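Local coordinates for Cfl (Pectobacterium brasiliense, PDB 7A9J), which is a coronafacic acid ligase of the ATP-dependent AMP-binding enzyme family, which probably activates its carboxylic acid substrate as an acyl-adenylate before ligation, at residues E317-F322 / D348-N353; I419-E424 / P434-E439; E439-L444 / S453-V458; I468-P473 / E500-K505. The protein carries 1 engineered substitution. One frame throughout, in Å; residues are numbered along the deposited sequence.

The four contacts follow one another along the chain and lie on the same side of its centre. Contact 1 belongs to the AMP-binding domain. Contacts 3 and 4 lie in the C-terminal domain, and contact 2 sets strand 418-423 against the start of helix 437-445. That helix continues into contact 3, whose centre is about 9 Å from that of contact 2; the two share Glu439. Contact 4 lies about 10 Å from contact 3 between centres; both reach one sheet, in which strands 450-460 and 464-473 are neighbours. Contact 1 meets contact 3 through Asn442, about 17 Å between centres. Helix 437-445 thus ties the small C-terminal domain to the large one.

Contact 1: E317-F322 / D348-N353; sequences ELSQKF and DIYAIN
Ser319 of helix 316-326 packs against the short 3-10 turn at 349-351. Its OG lies 3.5 Å from CG2 of Ile349 and also 3.5 Å from CA of Tyr350. Its CB comes 3.6 Å from CB of Ile349, so the small serine allows the helix and the turn to approach closely. The two backbones are nearest at Ser319 and Tyr350, with their CA atoms 5.4 Å apart. With chi1 at 84°, the hydroxyl sits between the backbone N and the carbonyl carbon, and from there it also hydrogen-bonds to the carbonyl O of Thr316, one turn back. The polar atom is therefore satisfied by its own helix although the residue is buried.

Gln320 makes the second touch. Its CG approaches the edge of the Tyr350 ring, near the ring plane, and is 3.7 Å from CE1. The two side chains cross at about a right angle, and the amide plane is turned 57° from the ring. CG of Tyr350 is anti to the backbone N (chi1 -176°), which carries the ring alongside the helix, where it also stacks with Phe323. Beyond CG the Gln320 chain is extended and leaves the tyrosine. Its OE1 accepts a bond from Gln446, and its NE2 makes a weak one to Asn442. Backbone bonding between Ile349 and Leu330 also holds the turn. This is helix-to-loop packing in the AMP-binding domain, joining helix 316-326 to the connection between strands 342-346 and 356-360, where the C-terminal domain comes close.

Contact 2: I419-E424 / P434-E439; sequences IFLGRE and PVYPIE
Tyr436 holds CG anti to the carbonyl carbon (chi1 -52°), which turns its ring under CB of Leu421. The same choice at Leu421 (chi1 -58°) sends CG and its methyls along the ring. Leu421 CB lies over the centre of one face, 4.0 Å from the ring centroid and 12° off the normal, a CH-pi contact. The methyl CD1 reaches further along the ring, 3.9 Å from Tyr436 CE2. The carbonyl O of Leu421 is also 3.3 Å from CB of Tyr436. The far end of the ring is held by a hydrogen bond from Asn375 to its OH.

Tyr436 is the N-cap residue of helix 437-445, so the contact sets the start of this helix against strand 418-423. The strand belongs to the large domain's sheet region, between strands 408-412 and 356-360.

Ile438, in the first turn, uses two branches. CG2 sits over the backbone, 3.5 Å from C of Leu421. Gly422, which has no side chain, lets the same CG2 lie 3.6 Å from its N. CD1 extends to the edge of the Phe420 ring, in its plane and 3.5 Å from CD2. The N of Gly422 lies above one face of the Phe420 ring, offset toward the rim.

Contact 3: E439-L444 / S453-V458; sequences EIENTL and SVVFSV
Glu441 of helix 437-445 reaches across to the backbone of strand 450-460. Its CB has no close partner on 453-458, and the contact begins at CG. CG is 3.6 Å from N of Val455 and also packs on its CG2. CD lies near CA of Val454. At the tip, OE2 accepts the backbone N-H of Val455 at 2.9 Å. The bond is almost straight, 175° at the hydrogen, and uses the anti side of the carboxylate with the donor 22° out of its plane. The other oxygen, OE1, forms a salt bridge with Arg517, whose charge would be expected to favour the ionised carboxylate. The two partners together fix how the group is turned.

Next to this bond the helix and the strand meet through hydrocarbon. Val455 CG2 fits between two helix residues one turn apart, 3.7 Å from CG2 of Ile440 and 3.8 Å from CD1 of Leu444. Both pairs cross at about a right angle. Ser453 also faces the helix, but its OG is bonded to the carbonyl O of Leu470 on the next strand.

The axes run roughly antiparallel, at 148°, and approach to 7.6 Å. This is helix-on-sheet packing in the alpha/beta C-terminal domain of the adenylate-forming enzymes, with helix 437-445 lying on outer strand 450-460.

Contact 4: I468-P473 / E500-K505; sequences IALIQP and EYIFIK
The Phe503 ring has Pro473 CG at its edge, near the ring plane and 4.0 Å from CD2, the two side chains crossing at about a right angle. Ile471 CG2 comes to the same ring obliquely, the two side chains lying side by side and pointing the same way. The Tyr501 ring is also met obliquely, by Ala469 CB and by Ile471 CG1. Ala469 CB is 3.7 Å from its CD1. Ile471 serves both rings because its two branches part: CG1 is anti to the carbonyl carbon (chi1 -57°) and goes to Tyr501, while CG2 goes to Phe503.

The other face of the sheet carries Ile468, Leu470, Glu500 and Ile502. Ile468 CG2 touches Ile502 CD1 at 3.6 Å. Leu470 CD1 lies 3.6 Å from Ile502 CG2 and 3.5 Å from Ile504 CG2.

The backbones are parallel. Ala469 N bonds to Glu500 O, and Ile502 N bonds to Ala469 O at 2.8 Å. Ile471 N bonds to Ile502 O, also at 2.8 Å, and Ile504 N to Ile471 O at 3.0 Å. Glu500 is buried, but its carboxylate has partners. OE1 forms a salt bridge with Arg466 and a hydrogen bond with Thr536, and OE2 a hydrogen bond with Tyr524.

These strands are the two arms of a beta-alpha-beta crossover through helix 481-491, which covers the tyrosine and phenylalanine face. Helix 524-530 covers the Ile468 and Ile502 face. Strand 450-460 flanks 464-473, and strand 533-536 flanks 500-503, both antiparallel.

Contact 1: E317-F322 / D348-N353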
# COMPACT_ATOMS: atom_id res chain seq x y z
N GLU A 317 -10.15 -13.02 -4.49
CA GLU A 317 -11.59 -12.85 -4.71
C GLU A 317 -11.87 -11.51 -5.39
O GLU A 317 -12.74 -11.41 -6.27
CB GLU A 317 -12.35 -12.94 -3.38
CG GLU A 317 -13.77 -12.53 -3.47
CD GLU A 317 -14.40 -12.35 -2.08
OE1 GLU A 317 -14.94 -11.25 -1.81
OE2 GLU A 317 -14.31 -13.30 -1.26
N LEU A 318 -11.16 -10.48 -4.98
CA LEU A 318 -11.31 -9.18 -5.64
C LEU A 318 -11.00 -9.29 -7.14
O LEU A 318 -11.69 -8.70 -7.98
CB LEU A 318 -10.37 -8.19 -4.96
CG LEU A 318 -10.19 -6.81 -5.62
CD1 LEU A 318 -11.51 -6.16 -5.86
CD2 LEU A 318 -9.34 -5.99 -4.68
N SER A 319 -9.97 -10.06 -7.51
CA SER A 319 -9.61 -10.14 -8.94
C SER A 319 -10.74 -10.74 -9.76
O SER A 319 -10.95 -10.34 -10.92
CB SER A 319 -8.32 -10.95 -9.11
OG SER A 319 -8.63 -12.35 -9.14
N GLN A 320 -11.48 -11.71 -9.19
CA GLN A 320 -12.62 -12.28 -9.88
C GLN A 320 -13.70 -11.22 -10.12
O GLN A 320 -14.20 -11.06 -11.24
CB GLN A 320 -13.19 -13.47 -9.06
CG GLN A 320 -12.05 -14.55 -8.76
CD GLN A 320 -12.38 -15.62 -7.68
OE1 GLN A 320 -13.50 -15.70 -7.16
NE2 GLN A 320 -11.38 -16.44 -7.36
N LYS A 321 -14.07 -10.47 -9.07
CA LYS A 321 -15.06 -9.41 -9.23
C LYS A 321 -14.57 -8.34 -10.20
O LYS A 321 -15.35 -7.78 -10.98
CB LYS A 321 -15.36 -8.78 -7.88
CG LYS A 321 -15.77 -9.80 -6.82
CD LYS A 321 -15.78 -9.20 -5.42
CE LYS A 321 -17.12 -8.55 -5.14
NZ LYS A 321 -17.22 -8.01 -3.76
N PHE A 322 -13.27 -8.04 -10.15
CA PHE A 322 -12.75 -6.96 -10.98
C PHE A 322 -12.75 -7.35 -12.45
O PHE A 322 -13.02 -6.52 -13.32
CB PHE A 322 -11.35 -6.61 -10.50
CG PHE A 322 -10.85 -5.26 -10.97
CD1 PHE A 322 -11.40 -4.09 -10.43
CD2 PHE A 322 -9.83 -5.16 -11.93
CE1 PHE A 322 -10.93 -2.84 -10.84
CE2 PHE A 322 -9.35 -3.89 -12.36
CZ PHE A 322 -9.89 -2.75 -11.82
N ASP A 348 -0.78 -11.65 -12.35
CA ASP A 348 -2.06 -12.00 -12.96
C ASP A 348 -2.91 -12.85 -11.98
O ASP A 348 -2.99 -14.05 -12.11
CB ASP A 348 -1.79 -12.77 -14.26
CG ASP A 348 -3.03 -12.97 -15.12
OD1 ASP A 348 -2.81 -13.53 -16.22
OD2 ASP A 348 -4.19 -12.68 -14.73
N ILE A 349 -3.53 -12.20 -11.00
CA ILE A 349 -4.18 -12.94 -9.91
C ILE A 349 -5.24 -13.87 -10.44
O ILE A 349 -5.39 -15.01 -9.99
CB ILE A 349 -4.81 -11.93 -8.93
CG1 ILE A 349 -3.74 -10.99 -8.39
CG2 ILE A 349 -5.44 -12.78 -7.77
CD1 ILE A 349 -4.42 -9.79 -7.64
N TYR A 350 -6.04 -13.37 -11.39
CA TYR A 350 -7.22 -14.09 -11.79
C TYR A 350 -6.86 -15.37 -12.55
O TYR A 350 -7.67 -16.29 -12.63
CB TYR A 350 -8.10 -13.16 -12.60
CG TYR A 350 -9.41 -13.73 -13.00
CD1 TYR A 350 -10.28 -14.33 -12.05
CD2 TYR A 350 -9.81 -13.72 -14.31
CE1 TYR A 350 -11.47 -14.86 -12.42
CE2 TYR A 350 -11.03 -14.26 -14.70
CZ TYR A 350 -11.86 -14.81 -13.75
OH TYR A 350 -13.06 -15.37 -14.12
N ALA A 351 -5.64 -15.42 -13.11
CA ALA A 351 -5.22 -16.62 -13.84
C ALA A 351 -5.10 -17.86 -12.93
O ALA A 351 -5.09 -19.01 -13.40
CB ALA A 351 -3.86 -16.35 -14.50
N ILE A 352 -4.91 -17.62 -11.64
CA ILE A 352 -4.74 -18.71 -10.67
C ILE A 352 -6.05 -18.88 -9.91
O ILE A 352 -6.49 -17.93 -9.26
CB ILE A 352 -3.60 -18.39 -9.68
CG1 ILE A 352 -2.31 -17.94 -10.44
CG2 ILE A 352 -3.36 -19.60 -8.78
CD1 ILE A 352 -1.87 -18.95 -11.39
N ASN A 353 -6.64 -20.07 -10.02
CA ASN A 353 -7.96 -20.31 -9.43
C ASN A 353 -7.88 -20.32 -7.91
O ASN A 353 -8.77 -19.77 -7.26
CB ASN A 353 -8.59 -21.58 -10.01
CG ASN A 353 -9.00 -21.36 -11.48
OD1 ASN A 353 -9.95 -20.61 -11.78
ND2 ASN A 353 -8.22 -21.92 -12.41

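Contact 2: I419-E424 / P434-E439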
# COMPACT_ATOMS: atom_id res chain seq x y z
N ILE A 419 0.95 -20.01 -3.05
CA ILE A 419 -0.44 -20.18 -2.69
C ILE A 419 -0.68 -19.63 -1.29
O ILE A 419 0.08 -19.90 -0.35
CB ILE A 419 -0.79 -21.68 -2.77
CG1 ILE A 419 -0.68 -22.20 -4.19
CG2 ILE A 419 -2.15 -21.90 -2.21
CD1 ILE A 419 -1.29 -21.36 -5.33
N PHE A 420 -1.77 -18.93 -1.12
CA PHE A 420 -2.03 -18.24 0.13
C PHE A 420 -3.03 -19.02 0.96
O PHE A 420 -4.13 -19.33 0.49
CB PHE A 420 -2.52 -16.80 -0.13
CG PHE A 420 -2.64 -15.98 1.11
CD1 PHE A 420 -1.51 -15.40 1.66
CD2 PHE A 420 -3.88 -15.68 1.63
CE1 PHE A 420 -1.62 -14.60 2.78
CE2 PHE A 420 -4.00 -14.87 2.76
CZ PHE A 420 -2.88 -14.37 3.33
N LEU A 421 -2.62 -19.37 2.17
CA LEU A 421 -3.46 -20.21 3.02
C LEU A 421 -4.03 -19.41 4.18
O LEU A 421 -4.63 -20.00 5.11
CB LEU A 421 -2.66 -21.42 3.53
CG LEU A 421 -2.12 -22.22 2.35
CD1 LEU A 421 -1.29 -23.36 2.85
CD2 LEU A 421 -3.32 -22.76 1.61
N GLY A 422 -3.84 -18.10 4.16
CA GLY A 422 -4.45 -17.27 5.17
C GLY A 422 -3.50 -16.93 6.31
O GLY A 422 -2.30 -17.27 6.31
N ARG A 423 -4.03 -16.17 7.25
CA ARG A 423 -3.27 -15.87 8.46
C ARG A 423 -3.08 -17.13 9.30
O ARG A 423 -3.99 -17.95 9.46
CB ARG A 423 -4.02 -14.84 9.31
CG ARG A 423 -4.25 -13.55 8.61
CD ARG A 423 -2.98 -12.79 8.52
NE ARG A 423 -2.39 -12.49 9.83
CZ ARG A 423 -1.14 -12.03 10.01
NH1 ARG A 423 -0.32 -11.83 8.95
NH2 ARG A 423 -0.72 -11.80 11.25
N GLU A 424 -1.88 -17.26 9.87
CA GLU A 424 -1.65 -18.40 10.76
C GLU A 424 -2.67 -18.44 11.86
O GLU A 424 -3.10 -19.53 12.29
CB GLU A 424 -0.24 -18.33 11.35
CG GLU A 424 0.10 -19.55 12.23
CD GLU A 424 1.60 -19.71 12.48
OE1 GLU A 424 2.10 -20.86 12.37
OE2 GLU A 424 2.28 -18.70 12.78
N PRO A 434 -4.59 -29.09 9.85
CA PRO A 434 -4.92 -27.67 9.66
C PRO A 434 -5.93 -27.48 8.54
O PRO A 434 -5.85 -28.12 7.49
CB PRO A 434 -3.57 -27.04 9.31
CG PRO A 434 -2.87 -28.14 8.57
CD PRO A 434 -3.26 -29.43 9.34
N VAL A 435 -6.92 -26.61 8.80
CA VAL A 435 -7.92 -26.21 7.82
C VAL A 435 -7.87 -24.69 7.66
O VAL A 435 -7.78 -23.95 8.64
CB VAL A 435 -9.33 -26.69 8.26
CG1 VAL A 435 -10.37 -26.23 7.29
CG2 VAL A 435 -9.35 -28.26 8.32
N TYR A 436 -7.95 -24.23 6.41
CA TYR A 436 -7.73 -22.81 6.14
C TYR A 436 -9.01 -22.18 5.65
O TYR A 436 -9.39 -22.42 4.49
CB TYR A 436 -6.63 -22.67 5.08
CG TYR A 436 -5.39 -23.45 5.44
CD1 TYR A 436 -4.66 -23.12 6.56
CD2 TYR A 436 -5.01 -24.57 4.69
CE1 TYR A 436 -3.53 -23.88 6.93
CE2 TYR A 436 -3.91 -25.32 5.02
CZ TYR A 436 -3.17 -24.96 6.16
OH TYR A 436 -2.07 -25.71 6.43
N PRO A 437 -9.63 -21.29 6.43
CA PRO A 437 -10.87 -20.64 5.99
C PRO A 437 -10.78 -20.00 4.62
O PRO A 437 -11.72 -20.14 3.83
CB PRO A 437 -11.12 -19.60 7.10
CG PRO A 437 -10.46 -20.21 8.28
CD PRO A 437 -9.24 -20.86 7.77
N ILE A 438 -9.69 -19.27 4.31
CA ILE A 438 -9.63 -18.59 3.02
C ILE A 438 -9.77 -19.59 1.88
O ILE A 438 -10.39 -19.28 0.84
CB ILE A 438 -8.35 -17.74 2.94
CG1 ILE A 438 -8.49 -16.78 1.76
CG2 ILE A 438 -7.10 -18.55 2.67
CD1 ILE A 438 -7.35 -15.83 1.67
N GLU A 439 -9.25 -20.82 2.05
CA GLU A 439 -9.37 -21.81 0.99
C GLU A 439 -10.82 -22.29 0.85
O GLU A 439 -11.33 -22.46 -0.27
CB GLU A 439 -8.42 -22.99 1.29
CG GLU A 439 -8.49 -24.16 0.33
CD GLU A 439 -8.07 -25.51 0.97
OE1 GLU A 439 -7.17 -25.55 1.84
OE2 GLU A 439 -8.67 -26.56 0.61

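Contact 3: E439-L444 / S453-V458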
# COMPACT_ATOMS: atom_id res chain seq x y z
N GLU A 439 -9.25 -20.82 2.05
CA GLU A 439 -9.37 -21.81 0.99
C GLU A 439 -10.82 -22.29 0.85
O GLU A 439 -11.33 -22.46 -0.27
CB GLU A 439 -8.42 -22.99 1.29
CG GLU A 439 -8.49 -24.16 0.33
CD GLU A 439 -8.07 -25.51 0.97
OE1 GLU A 439 -7.17 -25.55 1.84
OE2 GLU A 439 -8.67 -26.56 0.61
N ILE A 440 -11.52 -22.49 1.97
CA ILE A 440 -12.91 -22.92 1.90
C ILE A 440 -13.79 -21.83 1.30
O ILE A 440 -14.67 -22.11 0.48
CB ILE A 440 -13.44 -23.34 3.28
CG1 ILE A 440 -12.59 -24.45 3.86
CG2 ILE A 440 -14.91 -23.77 3.16
CD1 ILE A 440 -12.93 -24.75 5.31
N GLU A 441 -13.58 -20.58 1.75
CA GLU A 441 -14.32 -19.44 1.21
C GLU A 441 -14.14 -19.34 -0.29
O GLU A 441 -15.11 -19.09 -1.02
CB GLU A 441 -13.84 -18.14 1.88
CG GLU A 441 -14.23 -17.99 3.35
CD GLU A 441 -13.32 -17.05 4.13
OE1 GLU A 441 -12.56 -16.22 3.52
OE2 GLU A 441 -13.40 -17.09 5.37
N ASN A 442 -12.92 -19.55 -0.78
CA ASN A 442 -12.69 -19.44 -2.21
C ASN A 442 -13.51 -20.46 -2.99
O ASN A 442 -14.05 -20.16 -4.05
CB ASN A 442 -11.21 -19.57 -2.55
CG ASN A 442 -10.96 -19.49 -4.05
OD1 ASN A 442 -11.13 -18.42 -4.67
ND2 ASN A 442 -10.58 -20.61 -4.65
N THR A 443 -13.64 -21.67 -2.44
CA THR A 443 -14.46 -22.69 -3.10
C THR A 443 -15.93 -22.30 -3.08
O THR A 443 -16.63 -22.42 -4.09
CB THR A 443 -14.25 -24.03 -2.39
OG1 THR A 443 -12.88 -24.42 -2.55
CG2 THR A 443 -15.17 -25.10 -3.00
N LEU A 444 -16.42 -21.85 -1.92
CA LEU A 444 -17.85 -21.56 -1.76
C LEU A 444 -18.31 -20.50 -2.73
O LEU A 444 -19.33 -20.66 -3.42
CB LEU A 444 -18.11 -21.10 -0.32
CG LEU A 444 -18.09 -22.21 0.73
CD1 LEU A 444 -18.06 -21.60 2.11
CD2 LEU A 444 -19.29 -23.15 0.56
N SER A 453 -19.15 -15.27 1.44
CA SER A 453 -19.08 -16.28 2.47
C SER A 453 -17.91 -15.95 3.38
O SER A 453 -16.92 -15.37 2.94
CB SER A 453 -18.90 -17.67 1.85
OG SER A 453 -18.62 -18.60 2.87
N VAL A 454 -18.06 -16.28 4.66
CA VAL A 454 -16.96 -16.20 5.62
C VAL A 454 -16.98 -17.51 6.42
O VAL A 454 -18.05 -17.93 6.89
CB VAL A 454 -17.09 -15.00 6.57
CG1 VAL A 454 -15.97 -15.02 7.60
CG2 VAL A 454 -17.02 -13.66 5.82
N VAL A 455 -15.81 -18.15 6.58
CA VAL A 455 -15.70 -19.43 7.30
C VAL A 455 -14.89 -19.21 8.57
O VAL A 455 -13.88 -18.50 8.55
CB VAL A 455 -15.07 -20.51 6.40
CG1 VAL A 455 -14.74 -21.80 7.19
CG2 VAL A 455 -15.97 -20.84 5.22
N PHE A 456 -15.34 -19.79 9.69
CA PHE A 456 -14.63 -19.65 10.95
C PHE A 456 -14.96 -20.88 11.80
O PHE A 456 -15.75 -21.74 11.41
CB PHE A 456 -15.04 -18.40 11.73
CG PHE A 456 -16.56 -18.28 11.99
CD1 PHE A 456 -17.38 -17.68 11.05
CD2 PHE A 456 -17.16 -18.75 13.20
CE1 PHE A 456 -18.74 -17.56 11.25
CE2 PHE A 456 -18.56 -18.59 13.42
CZ PHE A 456 -19.34 -18.02 12.46
N SER A 457 -14.33 -20.98 12.95
CA SER A 457 -14.69 -22.09 13.82
C SER A 457 -15.18 -21.59 15.17
O SER A 457 -14.94 -20.45 15.56
CB SER A 457 -13.50 -23.07 14.02
OG SER A 457 -12.49 -22.45 14.82
N VAL A 458 -15.86 -22.50 15.86
CA VAL A 458 -16.30 -22.28 17.23
C VAL A 458 -15.80 -23.44 18.06
O VAL A 458 -15.52 -24.54 17.54
CB VAL A 458 -17.84 -22.13 17.34
CG1 VAL A 458 -18.21 -20.82 16.56
CG2 VAL A 458 -18.59 -23.30 16.75

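Contact 4: I468-P473 / E500-K505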
# COMPACT_ATOMS: atom_id res chain seq x y z
N ILE A 468 -17.90 -23.41 10.88
CA ILE A 468 -19.15 -22.74 10.53
C ILE A 468 -18.93 -21.97 9.24
O ILE A 468 -17.90 -21.30 9.08
CB ILE A 468 -19.57 -21.78 11.66
CG1 ILE A 468 -19.48 -22.48 13.04
CG2 ILE A 468 -20.93 -21.14 11.34
CD1 ILE A 468 -20.35 -23.74 13.23
N ALA A 469 -19.90 -22.01 8.34
CA ALA A 469 -19.83 -21.16 7.14
C ALA A 469 -20.96 -20.15 7.18
O ALA A 469 -22.14 -20.52 7.23
CB ALA A 469 -19.94 -22.01 5.86
N LEU A 470 -20.60 -18.87 7.13
CA LEU A 470 -21.58 -17.83 6.85
C LEU A 470 -21.75 -17.71 5.34
O LEU A 470 -20.77 -17.51 4.62
CB LEU A 470 -21.10 -16.53 7.50
CG LEU A 470 -22.02 -15.37 7.87
CD1 LEU A 470 -23.27 -15.90 8.53
CD2 LEU A 470 -21.24 -14.48 8.85
N ILE A 471 -22.98 -17.87 4.86
CA ILE A 471 -23.28 -17.93 3.42
C ILE A 471 -24.20 -16.77 3.07
O ILE A 471 -25.30 -16.66 3.62
CB ILE A 471 -23.96 -19.25 3.04
CG1 ILE A 471 -23.12 -20.47 3.43
CG2 ILE A 471 -24.32 -19.26 1.54
CD1 ILE A 471 -21.87 -20.62 2.64
N GLN A 472 -23.78 -15.94 2.11
CA GLN A 472 -24.64 -14.85 1.63
C GLN A 472 -25.16 -15.22 0.25
O GLN A 472 -24.38 -15.22 -0.71
CB GLN A 472 -23.88 -13.52 1.58
CG GLN A 472 -24.68 -12.38 0.96
CD GLN A 472 -23.90 -11.07 0.96
OE1 GLN A 472 -23.39 -10.63 2.01
NE2 GLN A 472 -23.78 -10.46 -0.21
N PRO A 473 -26.44 -15.56 0.12
CA PRO A 473 -26.97 -15.98 -1.18
C PRO A 473 -26.90 -14.87 -2.21
O PRO A 473 -27.05 -13.68 -1.90
CB PRO A 473 -28.42 -16.37 -0.86
CG PRO A 473 -28.39 -16.73 0.59
CD PRO A 473 -27.44 -15.74 1.19
N GLU A 500 -21.84 -26.62 9.52
CA GLU A 500 -23.05 -25.84 9.69
C GLU A 500 -23.01 -24.64 8.75
O GLU A 500 -21.94 -24.09 8.48
CB GLU A 500 -23.15 -25.37 11.12
CG GLU A 500 -24.34 -24.56 11.46
CD GLU A 500 -24.38 -24.37 12.96
OE1 GLU A 500 -24.46 -25.38 13.69
OE2 GLU A 500 -24.26 -23.22 13.41
N TYR A 501 -24.18 -24.25 8.26
CA TYR A 501 -24.35 -23.14 7.33
C TYR A 501 -25.27 -22.11 7.98
O TYR A 501 -26.35 -22.46 8.47
CB TYR A 501 -24.94 -23.67 6.01
CG TYR A 501 -24.00 -24.62 5.32
CD1 TYR A 501 -22.82 -24.14 4.77
CD2 TYR A 501 -24.25 -25.98 5.23
CE1 TYR A 501 -21.93 -24.95 4.14
CE2 TYR A 501 -23.34 -26.83 4.57
CZ TYR A 501 -22.17 -26.29 4.05
OH TYR A 501 -21.22 -27.05 3.41
N ILE A 502 -24.83 -20.85 8.00
CA ILE A 502 -25.65 -19.75 8.47
C ILE A 502 -25.94 -18.85 7.28
O ILE A 502 -25.03 -18.20 6.75
CB ILE A 502 -24.96 -18.97 9.60
CG1 ILE A 502 -24.70 -19.90 10.80
CG2 ILE A 502 -25.86 -17.81 10.08
CD1 ILE A 502 -23.96 -19.25 11.97
N PHE A 503 -27.18 -18.84 6.82
CA PHE A 503 -27.56 -18.01 5.68
C PHE A 503 -27.94 -16.64 6.20
O PHE A 503 -28.83 -16.51 7.05
CB PHE A 503 -28.73 -18.62 4.90
CG PHE A 503 -28.40 -19.93 4.25
CD1 PHE A 503 -28.43 -21.11 4.98
CD2 PHE A 503 -28.04 -19.98 2.91
CE1 PHE A 503 -28.11 -22.32 4.39
CE2 PHE A 503 -27.74 -21.19 2.31
CZ PHE A 503 -27.77 -22.36 3.05
N ILE A 504 -27.28 -15.61 5.67
CA ILE A 504 -27.56 -14.23 6.01
C ILE A 504 -27.35 -13.41 4.75
O ILE A 504 -26.37 -13.63 4.02
CB ILE A 504 -26.67 -13.75 7.18
CG1 ILE A 504 -27.19 -12.44 7.76
CG2 ILE A 504 -25.23 -13.60 6.76
CD1 ILE A 504 -26.45 -11.99 8.99
N LYS A 505 -28.27 -12.51 4.42
CA LYS A 505 -28.14 -11.86 3.12
C LYS A 505 -27.32 -10.59 3.18
O LYS A 505 -27.15 -9.92 2.16
CB LYS A 505 -29.51 -11.63 2.49
CG LYS A 505 -30.08 -12.95 1.98
CD LYS A 505 -31.28 -12.82 1.06
CE LYS A 505 -31.73 -14.21 0.64
NZ LYS A 505 -31.63 -15.16 1.80